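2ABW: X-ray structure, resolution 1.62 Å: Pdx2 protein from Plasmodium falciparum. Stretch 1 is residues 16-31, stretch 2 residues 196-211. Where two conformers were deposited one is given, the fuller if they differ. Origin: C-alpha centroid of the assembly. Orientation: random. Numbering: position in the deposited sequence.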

# COMPACT_ATOMS: atom_id res chain seq x y z
N GLU A 16 3.30 -5.56 -13.10
CA GLU A 16 4.41 -4.93 -13.84
C GLU A 16 4.40 -3.40 -13.81
O GLU A 16 5.47 -2.77 -13.66
CB GLU A 16 4.58 -5.46 -15.27
CG GLU A 16 4.92 -6.92 -15.21
CD GLU A 16 6.23 -7.33 -15.88
OE1 GLU A 16 6.40 -7.05 -17.10
OE2 GLU A 16 7.05 -8.06 -15.23
N PRO A 17 3.24 -2.77 -13.98
CA PRO A 17 3.27 -1.30 -13.94
C PRO A 17 3.76 -0.75 -12.62
O PRO A 17 4.34 0.33 -12.63
CB PRO A 17 1.84 -0.87 -14.16
CG PRO A 17 1.21 -2.04 -14.81
CD PRO A 17 1.91 -3.28 -14.44
N HIS A 18 3.51 -1.45 -11.51
CA HIS A 18 4.03 -0.98 -10.27
C HIS A 18 5.56 -1.06 -10.20
O HIS A 18 6.24 -0.13 -9.73
CB HIS A 18 3.46 -1.78 -9.11
CG HIS A 18 2.05 -1.43 -8.83
ND1 HIS A 18 1.68 -0.40 -7.97
CD2 HIS A 18 0.92 -1.96 -9.34
CE1 HIS A 18 0.36 -0.36 -7.96
NE2 HIS A 18 -0.12 -1.27 -8.79
N ILE A 19 6.09 -2.17 -10.71
CA ILE A 19 7.55 -2.33 -10.83
C ILE A 19 8.14 -1.22 -11.72
O ILE A 19 9.13 -0.55 -11.38
CB ILE A 19 7.90 -3.73 -11.38
CG1 ILE A 19 7.52 -4.74 -10.31
CG2 ILE A 19 9.40 -3.83 -11.67
CD1 ILE A 19 7.83 -6.23 -10.70
N ASN A 20 7.54 -1.01 -12.87
CA ASN A 20 8.01 0.03 -13.84
C ASN A 20 8.09 1.39 -13.17
O ASN A 20 8.99 2.15 -13.42
CB ASN A 20 7.08 0.10 -15.03
CG ASN A 20 7.43 1.19 -15.99
OD1 ASN A 20 8.43 1.04 -16.72
ND2 ASN A 20 6.65 2.30 -16.05
N HIS A 21 7.08 1.69 -12.36
CA HIS A 21 7.04 3.00 -11.71
C HIS A 21 8.16 3.22 -10.68
O HIS A 21 8.62 4.35 -10.53
CB HIS A 21 5.68 3.29 -11.09
CG HIS A 21 5.04 4.51 -11.64
ND1 HIS A 21 4.45 4.47 -12.87
CD2 HIS A 21 4.76 5.72 -11.11
CE1 HIS A 21 3.84 5.63 -13.10
NE2 HIS A 21 4.10 6.44 -12.08
N PHE A 22 8.65 2.16 -10.05
CA PHE A 22 9.85 2.35 -9.26
C PHE A 22 11.13 2.44 -10.10
O PHE A 22 12.03 3.14 -9.79
CB PHE A 22 9.99 1.17 -8.30
CG PHE A 22 9.17 1.34 -7.02
CD1 PHE A 22 9.69 1.97 -5.95
CD2 PHE A 22 7.87 0.81 -6.94
CE1 PHE A 22 8.89 2.16 -4.78
CE2 PHE A 22 7.09 0.98 -5.81
CZ PHE A 22 7.60 1.60 -4.71
N ILE A 23 11.20 1.65 -11.17
CA ILE A 23 12.34 1.75 -12.09
C ILE A 23 12.43 3.15 -12.65
O ILE A 23 13.54 3.61 -12.86
CB ILE A 23 12.25 0.69 -13.16
CG1 ILE A 23 12.39 -0.70 -12.50
CG2 ILE A 23 13.36 0.90 -14.17
CD1 ILE A 23 13.60 -0.89 -11.64
N LYS A 24 11.30 3.84 -12.83
CA LYS A 24 11.32 5.19 -13.37
C LYS A 24 12.02 6.18 -12.42
O LYS A 24 12.36 7.31 -12.83
CB LYS A 24 9.93 5.75 -13.57
CG LYS A 24 9.19 5.23 -14.72
CD LYS A 24 7.74 5.85 -14.74
CE LYS A 24 7.75 7.27 -15.24
NZ LYS A 24 6.27 7.77 -15.60
N LEU A 25 12.14 5.84 -11.17
CA LEU A 25 12.92 6.65 -10.23
C LEU A 25 14.39 6.78 -10.64
O LEU A 25 15.07 7.75 -10.25
CB LEU A 25 12.89 6.11 -8.81
CG LEU A 25 11.48 6.08 -8.09
CD1 LEU A 25 11.51 5.27 -6.77
CD2 LEU A 25 10.98 7.51 -7.98
N GLN A 26 14.91 5.80 -11.37
CA GLN A 26 16.31 5.82 -11.81
C GLN A 26 17.31 5.92 -10.68
O GLN A 26 18.33 6.57 -10.85
CB GLN A 26 16.50 6.89 -12.88
CG GLN A 26 15.61 6.61 -14.15
CD GLN A 26 16.13 5.37 -14.85
OE1 GLN A 26 17.23 5.39 -15.40
NE2 GLN A 26 15.41 4.26 -14.77
N ILE A 27 17.04 5.27 -9.55
CA ILE A 27 17.94 5.41 -8.36
C ILE A 27 18.99 4.32 -8.28
O ILE A 27 18.63 3.17 -8.03
CB ILE A 27 17.10 5.40 -7.05
CG1 ILE A 27 16.16 6.59 -6.98
CG2 ILE A 27 18.04 5.33 -5.78
CD1 ILE A 27 15.22 6.55 -5.88
N PRO A 28 20.29 4.68 -8.42
CA PRO A 28 21.24 3.61 -8.57
C PRO A 28 21.15 2.43 -7.63
O PRO A 28 21.29 1.32 -8.12
CB PRO A 28 22.61 4.32 -8.48
CG PRO A 28 22.33 5.62 -9.04
CD PRO A 28 20.99 5.98 -8.48
N SER A 29 20.94 2.72 -6.34
CA SER A 29 21.03 1.77 -5.24
C SER A 29 19.80 0.82 -5.18
O SER A 29 19.81 -0.14 -4.41
CB SER A 29 21.09 2.59 -3.92
OG SER A 29 22.32 3.21 -3.74
N LEU A 30 18.76 1.08 -6.01
CA LEU A 30 17.49 0.37 -5.92
C LEU A 30 17.34 -0.79 -6.92
O LEU A 30 17.40 -0.62 -8.16
CB LEU A 30 16.35 1.37 -6.17
CG LEU A 30 14.94 0.81 -6.12
CD1 LEU A 30 14.71 0.16 -4.72
CD2 LEU A 30 13.90 1.93 -6.28
N ASN A 31 17.00 -1.97 -6.34
CA ASN A 31 16.62 -3.16 -7.05
C ASN A 31 15.16 -3.47 -6.75
O ASN A 31 14.79 -3.37 -5.58
CB ASN A 31 17.35 -4.31 -6.34
CG ASN A 31 18.86 -4.14 -6.34
OD1 ASN A 31 19.48 -3.77 -7.37
ND2 ASN A 31 19.44 -4.27 -5.15
N HIS A 196 -4.34 4.60 -7.53
CA HIS A 196 -3.42 3.83 -8.37
C HIS A 196 -2.20 4.66 -8.71
O HIS A 196 -2.18 5.37 -9.70
CB HIS A 196 -4.13 3.43 -9.67
CG HIS A 196 -4.98 2.24 -9.50
ND1 HIS A 196 -4.51 0.97 -9.76
CD2 HIS A 196 -6.25 2.10 -9.06
CE1 HIS A 196 -5.49 0.11 -9.52
NE2 HIS A 196 -6.55 0.76 -9.07
N PRO A 197 -1.14 4.57 -7.87
CA PRO A 197 0.03 5.45 -8.08
C PRO A 197 0.79 5.10 -9.32
O PRO A 197 1.59 5.90 -9.82
CB PRO A 197 0.90 5.08 -6.86
CG PRO A 197 0.53 3.68 -6.50
CD PRO A 197 -0.93 3.57 -6.82
N GLU A 198 0.51 3.94 -9.90
CA GLU A 198 1.18 3.50 -11.10
C GLU A 198 0.56 3.99 -12.37
O GLU A 198 1.17 3.81 -13.46
CB GLU A 198 1.29 1.98 -11.07
CG GLU A 198 0.08 1.23 -11.52
CD GLU A 198 -1.17 1.26 -10.59
OE1 GLU A 198 -1.22 1.96 -9.56
OE2 GLU A 198 -2.13 0.54 -11.03
N LEU A 199 -0.60 4.62 -12.27
CA LEU A 199 -1.42 4.99 -13.48
C LEU A 199 -1.29 6.51 -13.83
O LEU A 199 -1.88 6.94 -14.80
CB LEU A 199 -2.84 4.62 -13.27
CG LEU A 199 -3.26 3.16 -13.21
CD1 LEU A 199 -4.81 3.04 -13.16
CD2 LEU A 199 -2.63 2.58 -14.42
N LEU A 200 -0.50 7.26 -13.08
CA LEU A 200 -0.15 8.65 -13.44
C LEU A 200 1.34 8.74 -13.67
O LEU A 200 2.12 7.96 -13.15
CB LEU A 200 -0.60 9.64 -12.37
CG LEU A 200 -2.08 9.69 -12.15
CD1 LEU A 200 -2.32 10.71 -10.97
CD2 LEU A 200 -2.87 10.14 -13.41
N PRO A 201 1.77 9.64 -14.54
CA PRO A 201 3.19 9.58 -14.85
C PRO A 201 4.11 9.84 -13.67
O PRO A 201 5.17 9.22 -13.61
CB PRO A 201 3.35 10.62 -15.98
CG PRO A 201 1.98 10.62 -16.65
CD PRO A 201 1.01 10.50 -15.45
N HIS A 202 3.70 10.71 -12.74
CA HIS A 202 4.66 11.11 -11.68
C HIS A 202 4.91 9.96 -10.74
O HIS A 202 4.12 9.02 -10.70
CB HIS A 202 4.24 12.30 -10.90
CG HIS A 202 3.16 12.07 -9.92
ND1 HIS A 202 1.82 12.45 -10.06
CD2 HIS A 202 3.25 11.57 -8.65
CE1 HIS A 202 1.15 12.09 -8.96
NE2 HIS A 202 2.01 11.57 -8.10
N THR A 203 6.02 10.07 -10.02
CA THR A 203 6.52 8.96 -9.20
C THR A 203 6.60 9.37 -7.70
O THR A 203 7.42 8.81 -6.95
CB THR A 203 7.90 8.45 -9.66
OG1 THR A 203 8.80 9.55 -9.74
CG2 THR A 203 7.80 7.73 -11.07
N ALA A 204 5.82 10.33 -7.27
CA ALA A 204 6.02 10.96 -5.92
C ALA A 204 5.89 9.92 -4.84
O ALA A 204 6.71 9.88 -3.91
CB ALA A 204 4.98 12.03 -5.70
N PHE A 205 4.84 9.08 -4.86
CA PHE A 205 4.64 8.12 -3.76
C PHE A 205 5.70 7.01 -3.77
O PHE A 205 6.07 6.45 -2.73
CB PHE A 205 3.22 7.60 -3.73
CG PHE A 205 2.24 8.68 -3.20
CD1 PHE A 205 1.74 9.63 -4.05
CD2 PHE A 205 1.99 8.80 -1.84
CE1 PHE A 205 0.93 10.65 -3.56
CE2 PHE A 205 1.15 9.83 -1.37
CZ PHE A 205 0.71 10.76 -2.22
N GLN A 206 6.11 6.63 -4.98
CA GLN A 206 7.20 5.69 -5.09
C GLN A 206 8.47 6.24 -4.45
O GLN A 206 9.20 5.55 -3.69
CB GLN A 206 7.50 5.32 -6.57
CG GLN A 206 6.39 4.45 -7.17
CD GLN A 206 5.18 5.19 -7.67
OE1 GLN A 206 5.20 6.40 -7.69
NE2 GLN A 206 4.16 4.45 -8.13
N GLN A 207 8.78 7.47 -4.72
CA GLN A 207 9.94 8.13 -4.13
C GLN A 207 9.82 8.19 -2.63
O GLN A 207 10.80 7.90 -1.91
CB GLN A 207 10.09 9.49 -4.74
CG GLN A 207 11.40 10.12 -4.22
CD GLN A 207 11.65 11.53 -4.75
OE1 GLN A 207 10.86 12.09 -5.53
NE2 GLN A 207 12.72 12.09 -4.31
N TYR A 208 8.66 8.56 -2.12
CA TYR A 208 8.42 8.63 -0.68
C TYR A 208 8.61 7.27 -0.03
O TYR A 208 9.25 7.11 1.02
CB TYR A 208 7.02 9.10 -0.42
CG TYR A 208 6.72 9.32 1.01
CD1 TYR A 208 7.27 10.42 1.69
CD2 TYR A 208 5.90 8.52 1.71
CE1 TYR A 208 6.98 10.64 3.02
CE2 TYR A 208 5.57 8.77 3.02
CZ TYR A 208 6.10 9.83 3.67
OH TYR A 208 5.84 10.14 5.02
N PHE A 209 8.04 6.26 -0.66
CA PHE A 209 8.16 4.88 -0.07
C PHE A 209 9.63 4.44 -0.16
O PHE A 209 10.13 3.83 0.80
CB PHE A 209 7.27 3.88 -0.76
CG PHE A 209 7.29 2.52 -0.09
CD1 PHE A 209 6.79 2.42 1.23
CD2 PHE A 209 7.76 1.38 -0.68
CE1 PHE A 209 6.86 1.22 1.89
CE2 PHE A 209 7.80 0.18 -0.02
CZ PHE A 209 7.38 0.13 1.24
N TYR A 210 10.34 4.73 -1.22
CA TYR A 210 11.76 4.39 -1.29
C TYR A 210 12.51 5.03 -0.08
O TYR A 210 13.31 4.35 0.59
CB TYR A 210 12.35 4.89 -2.59
CG TYR A 210 13.82 4.74 -2.59
CD1 TYR A 210 14.45 3.55 -2.84
CD2 TYR A 210 14.66 5.80 -2.23
CE1 TYR A 210 15.84 3.43 -2.79
CE2 TYR A 210 16.03 5.69 -2.17
CZ TYR A 210 16.64 4.49 -2.40
OH TYR A 210 18.03 4.27 -2.36
N GLU A 211 12.31 6.31 0.16
CA GLU A 211 12.99 6.98 1.24
C GLU A 211 12.61 6.34 2.58
O GLU A 211 13.49 6.20 3.44
CB GLU A 211 12.64 8.45 1.19
CG GLU A 211 13.32 9.19 0.10
CD GLU A 211 14.81 9.36 0.29
OE1 GLU A 211 15.28 9.36 1.44
OE2 GLU A 211 15.55 9.53 -0.68

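Residues 16-31 and 196-211 of Pdx2, distant in sequence, bury 863 Å² between them; the helix that opens stretch 1 and the one that begins at A204 cross at 74°, their axes 9.5 Å apart at closest approach. Hydrogen bonds: two basic side chains of stretch 1 reach backbone carbonyls in the loop before the second helix. The buried H21 ring donates from NE2 to H202 O (2.9 Å), which lies near the ring plane, where an imidazole N-H can point at it. K24, at the exposed margin, extends its flexible chain so that NZ donates to P201 O (2.7 Å). CH-pi contacts: four rings each receive a carbon over one face. E198 supplies two, its CG 3.9 Å from the centroid of the H18 ring and its CA 3.9 Å from that of H21, so one residue covers both histidines. Q206 CG lies 3.8 Å from the F22 ring centroid, the aliphatic part of a polar side chain packing on an aromatic. I27 CD1 sits 3.9 Å from the Y210 ring centroid. Apolar packing: buried Y210 (chi1 t) is also met by L30 CD2, 3.8 Å from Y210 CD1, and by L25 CD1, 4.3 Å from Y210 CB. F22 CZ approaches F209 CD2 (4.0 Å). The short T203 side chain faces stretch 1, its CG2 3.6 Å from H21 CD2 and 3.8 Å from K24 CB.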